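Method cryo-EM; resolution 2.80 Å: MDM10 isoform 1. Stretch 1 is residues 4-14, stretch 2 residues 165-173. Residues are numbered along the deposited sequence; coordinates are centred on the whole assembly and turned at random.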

ATOM      1  N   TYR D   4       3.540 -13.811  22.270  1.00 50.69           N
ATOM      2  CA  TYR D   4       4.763 -14.540  22.581  1.00 50.69           C
ATOM      3  C   TYR D   4       5.267 -14.216  23.978  1.00 50.69           C
ATOM      4  O   TYR D   4       5.920 -15.050  24.612  1.00 50.69           O
ATOM      5  CB  TYR D   4       5.848 -14.240  21.555  1.00 50.69           C
ATOM      6  CG  TYR D   4       6.912 -15.308  21.498  1.00 50.69           C
ATOM      7  CD1 TYR D   4       6.610 -16.586  21.049  1.00 50.69           C
ATOM      8  CD2 TYR D   4       8.212 -15.046  21.912  1.00 50.69           C
ATOM      9  CE1 TYR D   4       7.574 -17.573  20.998  1.00 50.69           C
ATOM     10  CE2 TYR D   4       9.189 -16.027  21.865  1.00 50.69           C
ATOM     11  CZ  TYR D   4       8.862 -17.290  21.408  1.00 50.69           C
ATOM     12  OH  TYR D   4       9.818 -18.276  21.352  1.00 50.69           O
ATOM     13  N   MET D   5       4.978 -13.013  24.474  1.00 48.31           N
ATOM     14  CA  MET D   5       5.467 -12.612  25.789  1.00 48.31           C
ATOM     15  C   MET D   5       4.759 -13.375  26.900  1.00 48.31           C
ATOM     16  O   MET D   5       5.306 -13.541  27.993  1.00 48.31           O
ATOM     17  CB  MET D   5       5.287 -11.108  25.973  1.00 48.31           C
ATOM     18  CG  MET D   5       6.226 -10.478  26.976  1.00 48.31           C
ATOM     19  SD  MET D   5       5.538  -9.010  27.760  1.00 48.31           S
ATOM     20  CE  MET D   5       5.869  -7.742  26.554  1.00 48.31           C
ATOM     21  N   ASP D   6       3.541 -13.853  26.638  1.00 53.20           N
ATOM     22  CA  ASP D   6       2.785 -14.566  27.659  1.00 53.20           C
ATOM     23  C   ASP D   6       3.042 -16.063  27.636  1.00 53.20           C
ATOM     24  O   ASP D   6       2.627 -16.764  28.563  1.00 53.20           O
ATOM     25  CB  ASP D   6       1.289 -14.301  27.496  1.00 53.20           C
ATOM     26  CG  ASP D   6       0.972 -12.832  27.349  1.00 53.20           C
ATOM     27  OD1 ASP D   6       1.434 -12.033  28.191  1.00 53.20           O
ATOM     28  OD2 ASP D   6       0.256 -12.474  26.393  1.00 53.20           O
ATOM     29  N   GLN D   7       3.698 -16.581  26.597  1.00 51.46           N
ATOM     30  CA  GLN D   7       4.105 -17.981  26.636  1.00 51.46           C
ATOM     31  C   GLN D   7       5.574 -18.129  26.998  1.00 51.46           C
ATOM     32  O   GLN D   7       6.002 -19.220  27.383  1.00 51.46           O
ATOM     33  CB  GLN D   7       3.805 -18.674  25.307  1.00 51.46           C
ATOM     34  CG  GLN D   7       4.219 -17.915  24.067  1.00 51.46           C
ATOM     35  CD  GLN D   7       3.628 -18.514  22.803  1.00 51.46           C
ATOM     36  OE1 GLN D   7       3.213 -19.670  22.792  1.00 51.46           O
ATOM     37  NE2 GLN D   7       3.575 -17.727  21.737  1.00 51.46           N
ATOM     38  N   VAL D   8       6.358 -17.058  26.868  1.00 49.71           N
ATOM     39  CA  VAL D   8       7.641 -16.991  27.561  1.00 49.71           C
ATOM     40  C   VAL D   8       7.408 -16.931  29.062  1.00 49.71           C
ATOM     41  O   VAL D   8       8.093 -17.602  29.844  1.00 49.71           O
ATOM     42  CB  VAL D   8       8.454 -15.778  27.062  1.00 49.71           C
ATOM     43  CG1 VAL D   8       9.670 -15.552  27.915  1.00 49.71           C
ATOM     44  CG2 VAL D   8       8.884 -15.970  25.636  1.00 49.71           C
ATOM     45  N   LEU D   9       6.405 -16.155  29.476  1.00 48.27           N
ATOM     46  CA  LEU D   9       6.112 -15.952  30.890  1.00 48.27           C
ATOM     47  C   LEU D   9       5.590 -17.226  31.538  1.00 48.27           C
ATOM     48  O   LEU D   9       5.980 -17.569  32.658  1.00 48.27           O
ATOM     49  CB  LEU D   9       5.102 -14.819  31.029  1.00 48.27           C
ATOM     50  CG  LEU D   9       4.432 -14.622  32.374  1.00 48.27           C
ATOM     51  CD1 LEU D   9       5.444 -14.038  33.288  1.00 48.27           C
ATOM     52  CD2 LEU D   9       3.246 -13.701  32.246  1.00 48.27           C
ATOM     53  N   ARG D  10       4.718 -17.950  30.843  1.00 49.98           N
ATOM     54  CA  ARG D  10       4.188 -19.185  31.404  1.00 49.98           C
ATOM     55  C   ARG D  10       5.215 -20.306  31.367  1.00 49.98           C
ATOM     56  O   ARG D  10       5.099 -21.271  32.127  1.00 49.98           O
ATOM     57  CB  ARG D  10       2.919 -19.598  30.662  1.00 49.98           C
ATOM     58  N   ALA D  11       6.221 -20.206  30.500  1.00 53.79           N
ATOM     59  CA  ALA D  11       7.276 -21.213  30.481  1.00 53.79           C
ATOM     60  C   ALA D  11       8.248 -21.005  31.630  1.00 53.79           C
ATOM     61  O   ALA D  11       8.877 -21.959  32.099  1.00 53.79           O
ATOM     62  CB  ALA D  11       8.015 -21.182  29.148  1.00 53.79           C
ATOM     63  N   PHE D  12       8.395 -19.761  32.085  1.00 48.35           N
ATOM     64  CA  PHE D  12       9.241 -19.486  33.239  1.00 48.35           C
ATOM     65  C   PHE D  12       8.533 -19.852  34.532  1.00 48.35           C
ATOM     66  O   PHE D  12       9.179 -20.209  35.523  1.00 48.35           O
ATOM     67  CB  PHE D  12       9.634 -18.015  33.250  1.00 48.35           C
ATOM     68  CG  PHE D  12      10.656 -17.671  34.283  1.00 48.35           C
ATOM     69  CD1 PHE D  12      11.952 -18.136  34.171  1.00 48.35           C
ATOM     70  CD2 PHE D  12      10.326 -16.874  35.360  1.00 48.35           C
ATOM     71  CE1 PHE D  12      12.892 -17.817  35.115  1.00 48.35           C
ATOM     72  CE2 PHE D  12      11.265 -16.554  36.306  1.00 48.35           C
ATOM     73  CZ  PHE D  12      12.545 -17.026  36.183  1.00 48.35           C
ATOM     74  N   TYR D  13       7.205 -19.762  34.539  1.00 49.57           N
ATOM     75  CA  TYR D  13       6.427 -20.126  35.712  1.00 49.57           C
ATOM     76  C   TYR D  13       6.412 -21.625  35.943  1.00 49.57           C
ATOM     77  O   TYR D  13       6.449 -22.061  37.096  1.00 49.57           O
ATOM     78  CB  TYR D  13       4.996 -19.622  35.565  1.00 49.57           C
ATOM     79  CG  TYR D  13       4.809 -18.149  35.837  1.00 49.57           C
ATOM     80  CD1 TYR D  13       5.871 -17.346  36.221  1.00 49.57           C
ATOM     81  CD2 TYR D  13       3.565 -17.565  35.701  1.00 49.57           C
ATOM     82  CE1 TYR D  13       5.693 -16.009  36.465  1.00 49.57           C
ATOM     83  CE2 TYR D  13       3.376 -16.231  35.948  1.00 49.57           C
ATOM     84  CZ  TYR D  13       4.441 -15.459  36.331  1.00 49.57           C
ATOM     85  OH  TYR D  13       4.254 -14.121  36.569  1.00 49.57           O
ATOM     86  N   GLN D  14       6.357 -22.421  34.882  1.00 56.96           N
ATOM     87  CA  GLN D  14       6.382 -23.870  34.997  1.00 56.96           C
ATOM     88  C   GLN D  14       7.782 -24.416  35.213  1.00 56.96           C
ATOM     89  O   GLN D  14       7.925 -25.583  35.585  1.00 56.96           O
ATOM     90  CB  GLN D  14       5.777 -24.513  33.748  1.00 56.96           C
ATOM     91  CG  GLN D  14       4.314 -24.190  33.517  1.00 56.96           C
ATOM     92  CD  GLN D  14       3.957 -24.182  32.047  1.00 56.96           C
ATOM     93  OE1 GLN D  14       4.686 -24.726  31.219  1.00 56.96           O
ATOM     94  NE2 GLN D  14       2.836 -23.557  31.713  1.00 56.96           N
ATOM     95  N   THR D 165       8.004 -14.778  46.468  1.00 50.35           N
ATOM     96  CA  THR D 165       8.024 -13.382  46.047  1.00 50.35           C
ATOM     97  C   THR D 165       8.619 -13.314  44.649  1.00 50.35           C
ATOM     98  O   THR D 165       9.596 -14.003  44.352  1.00 50.35           O
ATOM     99  CB  THR D 165       8.831 -12.526  47.040  1.00 50.35           C
ATOM    100  OG1 THR D 165       8.161 -12.478  48.304  1.00 50.35           O
ATOM    101  CG2 THR D 165       9.064 -11.125  46.555  1.00 50.35           C
ATOM    102  N   GLN D 166       8.012 -12.501  43.788  1.00 45.00           N
ATOM    103  CA  GLN D 166       8.518 -12.318  42.438  1.00 45.00           C
ATOM    104  C   GLN D 166       8.305 -10.875  42.022  1.00 45.00           C
ATOM    105  O   GLN D 166       7.363 -10.223  42.469  1.00 45.00           O
ATOM    106  CB  GLN D 166       7.821 -13.257  41.460  1.00 45.00           C
ATOM    107  CG  GLN D 166       8.674 -13.681  40.310  1.00 45.00           C
ATOM    108  CD  GLN D 166       7.917 -14.527  39.336  1.00 45.00           C
ATOM    109  OE1 GLN D 166       6.986 -14.056  38.695  1.00 45.00           O
ATOM    110  NE2 GLN D 166       8.305 -15.786  39.217  1.00 45.00           N
ATOM    111  N   PHE D 167       9.189 -10.383  41.166  1.00 40.99           N
ATOM    112  CA  PHE D 167       9.075  -9.047  40.602  1.00 40.99           C
ATOM    113  C   PHE D 167       9.035  -9.169  39.091  1.00 40.99           C
ATOM    114  O   PHE D 167       9.651 -10.071  38.523  1.00 40.99           O
ATOM    115  CB  PHE D 167      10.240  -8.156  41.033  1.00 40.99           C
ATOM    116  CG  PHE D 167      10.194  -6.774  40.452  1.00 40.99           C
ATOM    117  CD1 PHE D 167       9.244  -5.863  40.874  1.00 40.99           C
ATOM    118  CD2 PHE D 167      11.094  -6.391  39.473  1.00 40.99           C
ATOM    119  CE1 PHE D 167       9.193  -4.595  40.336  1.00 40.99           C
ATOM    120  CE2 PHE D 167      11.050  -5.124  38.930  1.00 40.99           C
ATOM    121  CZ  PHE D 167      10.097  -4.226  39.364  1.00 40.99           C
ATOM    122  N   MET D 168       8.306  -8.270  38.439  1.00 41.62           N
ATOM    123  CA  MET D 168       8.151  -8.333  36.997  1.00 41.62           C
ATOM    124  C   MET D 168       8.061  -6.936  36.420  1.00 41.62           C
ATOM    125  O   MET D 168       7.383  -6.076  36.975  1.00 41.62           O
ATOM    126  CB  MET D 168       6.902  -9.107  36.609  1.00 41.62           C
ATOM    127  CG  MET D 168       7.090 -10.588  36.456  1.00 41.62           C
ATOM    128  SD  MET D 168       5.665 -11.285  35.630  1.00 41.62           S
ATOM    129  CE  MET D 168       5.459 -10.110  34.303  1.00 41.62           C
ATOM    130  N   LEU D 169       8.741  -6.722  35.303  1.00 38.70           N
ATOM    131  CA  LEU D 169       8.613  -5.513  34.510  1.00 38.70           C
ATOM    132  C   LEU D 169       8.095  -5.887  33.132  1.00 38.70           C
ATOM    133  O   LEU D 169       8.349  -6.984  32.638  1.00 38.70           O
ATOM    134  CB  LEU D 169       9.950  -4.787  34.383  1.00 38.70           C
ATOM    135  CG  LEU D 169      10.256  -3.705  35.407  1.00 38.70           C
ATOM    136  CD1 LEU D 169      11.745  -3.564  35.562  1.00 38.70           C
ATOM    137  CD2 LEU D 169       9.658  -2.401  34.957  1.00 38.70           C
ATOM    138  N   LYS D 170       7.355  -4.971  32.513  1.00 39.74           N
ATOM    139  CA  LYS D 170       6.772  -5.250  31.202  1.00 39.74           C
ATOM    140  C   LYS D 170       6.655  -3.920  30.455  1.00 39.74           C
ATOM    141  O   LYS D 170       5.693  -3.179  30.647  1.00 39.74           O
ATOM    142  CB  LYS D 170       5.425  -5.924  31.319  1.00 39.74           C
ATOM    143  CG  LYS D 170       5.433  -7.420  31.133  1.00 39.74           C
ATOM    144  CD  LYS D 170       4.092  -7.994  31.528  1.00 39.74           C
ATOM    145  CE  LYS D 170       3.898  -9.396  31.001  1.00 39.74           C
ATOM    146  NZ  LYS D 170       2.678 -10.026  31.570  1.00 39.74           N
ATOM    147  N   GLY D 171       7.631  -3.642  29.602  1.00 40.02           N
ATOM    148  CA  GLY D 171       7.591  -2.463  28.773  1.00 40.02           C
ATOM    149  C   GLY D 171       7.100  -2.759  27.374  1.00 40.02           C
ATOM    150  O   GLY D 171       7.321  -3.829  26.816  1.00 40.02           O
ATOM    151  N   VAL D 172       6.401  -1.781  26.807  1.00 46.87           N
ATOM    152  CA  VAL D 172       5.930  -1.817  25.427  1.00 46.87           C
ATOM    153  C   VAL D 172       6.107  -0.413  24.866  1.00 46.87           C
ATOM    154  O   VAL D 172       5.631   0.559  25.458  1.00 46.87           O
ATOM    155  CB  VAL D 172       4.464  -2.281  25.329  1.00 46.87           C
ATOM    156  CG1 VAL D 172       3.848  -1.840  24.026  1.00 46.87           C
ATOM    157  CG2 VAL D 172       4.355  -3.787  25.439  1.00 46.87           C
ATOM    158  N   SER D 173       6.800  -0.286  23.733  1.00 51.25           N
ATOM    159  CA  SER D 173       7.181   1.016  23.182  1.00 51.25           C
ATOM    160  C   SER D 173       6.888   1.055  21.684  1.00 51.25           C
ATOM    161  O   SER D 173       7.655   0.533  20.877  1.00 51.25           O
ATOM    162  CB  SER D 173       8.647   1.299  23.474  1.00 51.25           C
ATOM    163  OG  SER D 173       9.056   2.521  22.893  1.00 51.25           O
TER

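This is a side-chain packing contact between an N-terminal helix and a nearly antiparallel strand, made mostly by apolar and long flexible side chains, with no clear hydrogen bond across it. The two axes run at 168° and come no closer than 12.2 Å, so side chains must fill the gap. Successive helix turns meet alternate strand residues: Met5 lies nearest Lys170, Leu9 nearest Met168 and Tyr13 nearest Gln166 by CA position. On the strand, Gln166, Met168 and Lys170 point toward the helix, while Phe167 and Leu169 between them are out of its reach.

At the middle, Leu9 CD1 packs on Met168 SD at 3.6 Å, an apolar pair. Toward the start of the helix, Lys170 contributes its aliphatic chain, with its CE 3.7 Å from Met5 SD. Its chi2, chi3 and chi4 are all t, which extends the chain. Lys170 NZ lies 3.8 Å from Leu9 CD2 and 4.1 Å from Asp6 OD1, the latter beyond a salt bridge. Met5 CE also reaches Val172 CG2 at 4.4 Å.

At the other end, Tyr13 starts sideways, but its ring end reaches two strand side chains. Tyr13 OH sits 3.3 Å from Met168 SD; bonded elsewhere in the structure, it needs no partner here. Tyr13 CE1 meets the amide oxygen Gln166 OE1 at 3.2 Å, a close polar-to-carbon contact.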